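Phosphate transporter (PDB 6L85) imports phosphate across the membrane, probably driving its uptake by coupling it to the sodium gradient. Local coordinates at residues I88-W93 against H108-G113; Y102-T107 against V375-L380. All blocks are in the same frame, centred on the assembly; numbering follows the deposited sequence.

Contact 1 (I88-W93 against H108-G113); sequences IAASFW and HSIVGG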
loop_
_atom_site.group_PDB
_atom_site.type_symbol
_atom_site.label_atom_id
_atom_site.label_comp_id
_atom_site.label_asym_id
_atom_site.label_seq_id
_atom_site.Cartn_x
_atom_site.Cartn_y
_atom_site.Cartn_z
ATOM N N ILE B 88 -11.568 -29.435 6.276
ATOM C CA ILE B 88 -11.040 -30.374 7.269
ATOM C C ILE B 88 -9.934 -31.235 6.663
ATOM O O ILE B 88 -8.834 -31.356 7.223
ATOM C CB ILE B 88 -12.170 -31.264 7.823
ATOM C CG1 ILE B 88 -13.171 -30.445 8.638
ATOM C CG2 ILE B 88 -11.585 -32.392 8.678
ATOM C CD1 ILE B 88 -14.165 -31.299 9.434
ATOM N N ALA B 89 -10.208 -31.833 5.494
ATOM C CA ALA B 89 -9.294 -32.822 4.924
ATOM C C ALA B 89 -7.995 -32.177 4.465
ATOM O O ALA B 89 -6.895 -32.702 4.724
ATOM C CB ALA B 89 -9.962 -33.563 3.748
ATOM N N ALA B 90 -8.110 -31.059 3.737
ATOM C CA ALA B 90 -6.927 -30.361 3.259
ATOM C C ALA B 90 -6.089 -29.859 4.427
ATOM O O ALA B 90 -4.871 -30.052 4.441
ATOM C CB ALA B 90 -7.322 -29.210 2.332
ATOM N N SER B 91 -6.722 -29.226 5.417
ATOM C CA SER B 91 -5.984 -28.742 6.583
ATOM C C SER B 91 -5.199 -29.863 7.229
ATOM O O SER B 91 -4.030 -29.688 7.595
ATOM C CB SER B 91 -6.949 -28.153 7.613
ATOM O OG SER B 91 -7.519 -26.970 7.117
ATOM N N PHE B 92 -5.854 -31.019 7.408
ATOM C CA PHE B 92 -5.201 -32.161 8.032
ATOM C C PHE B 92 -3.925 -32.530 7.293
ATOM O O PHE B 92 -2.845 -32.642 7.898
ATOM C CB PHE B 92 -6.157 -33.359 8.067
ATOM C CG PHE B 92 -5.554 -34.572 8.687
ATOM C CD1 PHE B 92 -5.445 -34.668 10.064
ATOM C CD2 PHE B 92 -5.034 -35.582 7.900
ATOM C CE1 PHE B 92 -4.856 -35.770 10.654
ATOM C CE2 PHE B 92 -4.441 -36.698 8.488
ATOM C CZ PHE B 92 -4.360 -36.794 9.860
ATOM N N TRP B 93 -4.024 -32.721 5.976
ATOM C CA TRP B 93 -2.825 -33.167 5.266
ATOM C C TRP B 93 -1.765 -32.063 5.176
ATOM O O TRP B 93 -0.560 -32.354 5.255
ATOM C CB TRP B 93 -3.204 -33.726 3.893
ATOM C CG TRP B 93 -3.845 -35.043 4.094
ATOM C CD1 TRP B 93 -5.181 -35.341 3.981
ATOM C CD2 TRP B 93 -3.204 -36.239 4.543
ATOM N NE1 TRP B 93 -5.398 -36.656 4.300
ATOM C CE2 TRP B 93 -4.204 -37.233 4.649
ATOM C CE3 TRP B 93 -1.878 -36.574 4.848
ATOM C CZ2 TRP B 93 -3.918 -38.541 5.039
ATOM C CZ3 TRP B 93 -1.596 -37.870 5.246
ATOM C CH2 TRP B 93 -2.613 -38.840 5.333
ATOM N N HIS B 108 -3.504 -27.796 -4.605
ATOM C CA HIS B 108 -3.824 -29.165 -5.009
ATOM C C HIS B 108 -4.636 -29.848 -3.929
ATOM O O HIS B 108 -5.613 -30.555 -4.225
ATOM C CB HIS B 108 -2.546 -29.958 -5.305
ATOM C CG HIS B 108 -1.830 -29.493 -6.534
ATOM N ND1 HIS B 108 -0.770 -30.172 -7.088
ATOM C CD2 HIS B 108 -2.033 -28.411 -7.322
ATOM C CE1 HIS B 108 -0.350 -29.532 -8.166
ATOM N NE2 HIS B 108 -1.088 -28.450 -8.321
ATOM N N SER B 109 -4.284 -29.584 -2.664
ATOM C CA SER B 109 -4.978 -30.203 -1.540
ATOM C C SER B 109 -6.440 -29.784 -1.493
ATOM O O SER B 109 -7.330 -30.630 -1.344
ATOM C CB SER B 109 -4.274 -29.854 -0.231
ATOM O OG SER B 109 -2.887 -30.059 -0.384
ATOM N N ILE B 110 -6.719 -28.478 -1.611
ATOM C CA ILE B 110 -8.112 -28.070 -1.424
ATOM C C ILE B 110 -8.950 -28.458 -2.648
ATOM O O ILE B 110 -10.132 -28.811 -2.510
ATOM C CB ILE B 110 -8.239 -26.565 -1.070
ATOM C CG1 ILE B 110 -9.668 -26.246 -0.609
ATOM C CG2 ILE B 110 -7.902 -25.656 -2.227
ATOM C CD1 ILE B 110 -10.020 -26.848 0.760
ATOM N N VAL B 111 -8.361 -28.426 -3.852
ATOM C CA VAL B 111 -9.107 -28.844 -5.041
ATOM C C VAL B 111 -9.430 -30.335 -4.967
ATOM O O VAL B 111 -10.552 -30.759 -5.276
ATOM C CB VAL B 111 -8.336 -28.484 -6.324
ATOM C CG1 VAL B 111 -8.957 -29.181 -7.564
ATOM C CG2 VAL B 111 -8.311 -26.973 -6.517
ATOM N N GLY B 112 -8.472 -31.142 -4.509
ATOM C CA GLY B 112 -8.756 -32.539 -4.242
ATOM C C GLY B 112 -9.870 -32.719 -3.235
ATOM O O GLY B 112 -10.752 -33.564 -3.418
ATOM N N GLY B 113 -9.849 -31.933 -2.155
ATOM C CA GLY B 113 -10.931 -32.013 -1.184
ATOM C C GLY B 113 -12.295 -31.785 -1.817
ATOM O O GLY B 113 -13.244 -32.544 -1.585
#

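Contact 2 (Y102-T107 against V375-L380); sequences YPVSTT and VISWLL. With NA (sodium ion), chain Q; NA (sodium ion), chain R; PO4 (phosphate ion), chain P.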
loop_
_atom_site.group_PDB
_atom_site.type_symbol
_atom_site.label_atom_id
_atom_site.label_comp_id
_atom_site.label_asym_id
_atom_site.label_seq_id
_atom_site.Cartn_x
_atom_site.Cartn_y
_atom_site.Cartn_z
ATOM N N TYR B 102 7.716 -30.716 5.147
ATOM C CA TYR B 102 7.689 -30.928 3.702
ATOM C C TYR B 102 6.837 -29.868 3.017
ATOM O O TYR B 102 5.691 -29.624 3.430
ATOM C CB TYR B 102 7.161 -32.323 3.373
ATOM C CG TYR B 102 8.183 -33.416 3.626
ATOM C CD1 TYR B 102 8.376 -33.927 4.901
ATOM C CD2 TYR B 102 8.973 -33.917 2.596
ATOM C CE1 TYR B 102 9.319 -34.923 5.145
ATOM C CE2 TYR B 102 9.922 -34.911 2.830
ATOM C CZ TYR B 102 10.084 -35.412 4.104
ATOM O OH TYR B 102 11.018 -36.399 4.341
ATOM N N PRO B 103 7.370 -29.196 1.997
ATOM C CA PRO B 103 6.578 -28.240 1.207
ATOM C C PRO B 103 5.635 -28.981 0.264
ATOM O O PRO B 103 6.084 -29.748 -0.593
ATOM C CB PRO B 103 7.647 -27.456 0.431
ATOM C CG PRO B 103 8.797 -28.440 0.287
ATOM C CD PRO B 103 8.743 -29.361 1.484
ATOM N N VAL B 104 4.327 -28.754 0.429
ATOM C CA VAL B 104 3.285 -29.342 -0.416
ATOM C C VAL B 104 2.408 -28.222 -0.989
ATOM O O VAL B 104 2.432 -27.080 -0.527
ATOM C CB VAL B 104 2.403 -30.362 0.346
ATOM C CG1 VAL B 104 3.223 -31.548 0.809
ATOM C CG2 VAL B 104 1.701 -29.698 1.536
ATOM N N SER B 105 1.590 -28.581 -1.976
ATOM C CA SER B 105 0.641 -27.646 -2.571
ATOM C C SER B 105 -0.675 -27.662 -1.800
ATOM O O SER B 105 -1.391 -28.675 -1.807
ATOM C CB SER B 105 0.377 -27.975 -4.036
ATOM O OG SER B 105 -0.684 -27.170 -4.537
ATOM N N THR B 106 -1.002 -26.528 -1.165
ATOM C CA THR B 106 -2.292 -26.355 -0.500
ATOM C C THR B 106 -3.410 -26.182 -1.519
ATOM O O THR B 106 -4.568 -26.484 -1.219
ATOM C CB THR B 106 -2.254 -25.138 0.466
ATOM O OG1 THR B 106 -2.236 -23.904 -0.280
ATOM C CG2 THR B 106 -0.999 -25.175 1.373
ATOM N N THR B 107 -3.086 -25.669 -2.710
ATOM C CA THR B 107 -4.082 -25.557 -3.772
ATOM C C THR B 107 -4.491 -26.943 -4.292
ATOM O O THR B 107 -5.690 -27.246 -4.421
ATOM C CB THR B 107 -3.526 -24.687 -4.907
ATOM O OG1 THR B 107 -3.011 -23.451 -4.373
ATOM C CG2 THR B 107 -4.580 -24.402 -5.983
ATOM N N VAL B 375 8.499 -36.027 -3.917
ATOM C CA VAL B 375 7.836 -36.392 -5.166
ATOM C C VAL B 375 6.617 -37.277 -4.897
ATOM O O VAL B 375 5.556 -37.099 -5.514
ATOM C CB VAL B 375 8.837 -37.062 -6.125
ATOM C CG1 VAL B 375 8.119 -37.625 -7.357
ATOM C CG2 VAL B 375 9.909 -36.062 -6.533
ATOM N N ILE B 376 6.742 -38.231 -3.966
ATOM C CA ILE B 376 5.610 -39.096 -3.635
ATOM C C ILE B 376 4.450 -38.259 -3.122
ATOM O O ILE B 376 3.307 -38.413 -3.573
ATOM C CB ILE B 376 6.003 -40.164 -2.594
ATOM C CG1 ILE B 376 7.148 -41.063 -3.075
ATOM C CG2 ILE B 376 4.786 -41.011 -2.214
ATOM C CD1 ILE B 376 6.761 -42.017 -4.058
ATOM N N SER B 377 4.723 -37.401 -2.129
ATOM C CA SER B 377 3.673 -36.590 -1.528
ATOM C C SER B 377 2.990 -35.734 -2.583
ATOM O O SER B 377 1.759 -35.614 -2.592
ATOM C CB SER B 377 4.252 -35.718 -0.404
ATOM O OG SER B 377 5.028 -34.652 -0.935
ATOM N N TRP B 378 3.766 -35.169 -3.514
ATOM C CA TRP B 378 3.145 -34.343 -4.544
ATOM C C TRP B 378 2.258 -35.171 -5.468
ATOM O O TRP B 378 1.173 -34.720 -5.861
ATOM C CB TRP B 378 4.203 -33.608 -5.354
ATOM C CG TRP B 378 4.895 -32.568 -4.571
ATOM C CD1 TRP B 378 4.737 -32.297 -3.244
ATOM C CD2 TRP B 378 5.878 -31.651 -5.055
ATOM N NE1 TRP B 378 5.551 -31.259 -2.875
ATOM C CE2 TRP B 378 6.267 -30.845 -3.965
ATOM C CE3 TRP B 378 6.469 -31.433 -6.302
ATOM C CZ2 TRP B 378 7.218 -29.835 -4.083
ATOM C CZ3 TRP B 378 7.415 -30.425 -6.420
ATOM C CH2 TRP B 378 7.784 -29.643 -5.316
ATOM N N LEU B 379 2.705 -36.370 -5.861
ATOM C CA LEU B 379 1.856 -37.147 -6.763
ATOM C C LEU B 379 0.620 -37.671 -6.043
ATOM O O LEU B 379 -0.435 -37.812 -6.662
ATOM C CB LEU B 379 2.643 -38.291 -7.405
ATOM C CG LEU B 379 3.772 -37.796 -8.305
ATOM C CD1 LEU B 379 4.830 -38.873 -8.514
ATOM C CD2 LEU B 379 3.255 -37.256 -9.634
ATOM N N LEU B 380 0.702 -37.882 -4.727
ATOM C CA LEU B 380 -0.393 -38.504 -3.994
ATOM C C LEU B 380 -1.351 -37.527 -3.323
ATOM O O LEU B 380 -2.381 -37.973 -2.800
ATOM C CB LEU B 380 0.162 -39.447 -2.918
ATOM C CG LEU B 380 0.703 -40.791 -3.436
ATOM C CD1 LEU B 380 1.102 -41.705 -2.289
ATOM C CD2 LEU B 380 -0.371 -41.446 -4.270
HETATM NA NA NA Q . 3.731 -25.269 -0.178
HETATM NA NA NA R . -3.059 -21.240 -5.437
HETATM P P PO4 P . 0.445 -23.807 -3.041
HETATM O O1 PO4 P . 1.782 -24.407 -3.472
HETATM O O2 PO4 P . -0.733 -24.487 -3.708
HETATM O O3 PO4 P . 0.449 -22.332 -3.428
HETATM O O4 PO4 P . 0.241 -23.987 -1.545
HETATM O O HOH W 1 5.915 -24.601 0.492
HETATM O O HOH W 2 -5.308 -21.152 -5.139
#

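Contact 1 (I88-W93 against H108-G113)
Ala90 and Ser109 bring the two helices together, with their CA atoms 5.2 Å apart. Segment 88-93, on helix 76-99, and segment 108-113, on helix 106-121, run in roughly opposite directions, and no hydrogen bond joins them. The methyl of Ala90 points toward the other helix. It lies against Ser109, 3.9 Å from Ser109 O and 4.0 Å from Ser109 CB, and it also touches Ile110, whose CG1 is anti to the backbone N (chi1 -169°) and carries CD1 back to within 3.9 Å of Ala90 CB. Ser109 and Gly113, four residues apart on one face, form a small-xxx-small motif of the GxxxG kind, common where membrane helices pack closely. Gly113 has no side chain to put between the backbones, and its CA lies 5.3 Å from Ala89 CB. The hydroxyl of Ser109 turns back to its own helix and bonds to Ser105 O, so a polar group in this buried place has its partner. Helix 2-32 packs on Ala90 through Met14, and Pro265 of helix 260-275 lies against Ile110.

Contact 2 (Y102-T107 against V375-L380)
The indole of Trp378 meets segment 102-107 at its edge, where Pro103 O lies in the ring plane and takes the pyrrole N-H. Val104 CA sits obliquely to the same ring, 3.9 Å from Trp378 NE1, and Thr347 and Val351 of helix 346-357 also touch the indole. The bond from Trp378 NE1 to Pro103 O is 2.8 Å long and fairly straight, at 160° about the hydrogen, with the donor in the carbonyl plane. The first torsion of Trp378 (chi1 -69°) keeps CG beside its own backbone N, and the ring then reaches out from helix 368-400 to the loop. One residue earlier on the helix, Ser377 OG lies 4.0 Å from Val104 CG1; this hydroxyl is already bonded to Ile374 O. A leucine in place of Trp378 would probably leave the Pro103 carbonyl without this donor and the neighbouring loop freer to shift. That loop matters, because the very next carbonyl, Val104 O, binds a sodium ion at 2.3 Å, together with Asn21, Asp22, Thr347 and a water. Further on, Ser105 caps helix 106-121, and a phosphate sits at the helix start. Thr106 N and OG1 both donate to its O4; Ser105 OG, Thr107 N and Thr107 OG1 converge on O2. Thr107 OG1 lies 2.6 Å from that phosphate O2 and 2.5 Å from a second sodium. Ser345, Thr346 and Thr347 grip the phosphate with a matching Ser-Thr-Thr run, consistent with the substrate site of a sodium-dependent phosphate transporter.

Helix 106-121 serves both contacts: its first two residues and the loop before it belong to contact 2, and the turns that follow at once belong to contact 1. The touching residues of contact 1 are all buried, and they meet by van der Waals packing with no hydrogen bond across, two helices close in sequence packed through small residues and one isoleucine. Contact 2 is only partly buried, joins parts of the chain more than 260 residues apart, and works through a directed hydrogen bond beside bound ions. The centres of contact 1 and contact 2 lie about 11 Å apart. Helix 368-400 also reaches contact 1, where Ser389 bonds to Gly113 O and Thr388 to Trp93 NE1, and so its middle part runs past both contacts.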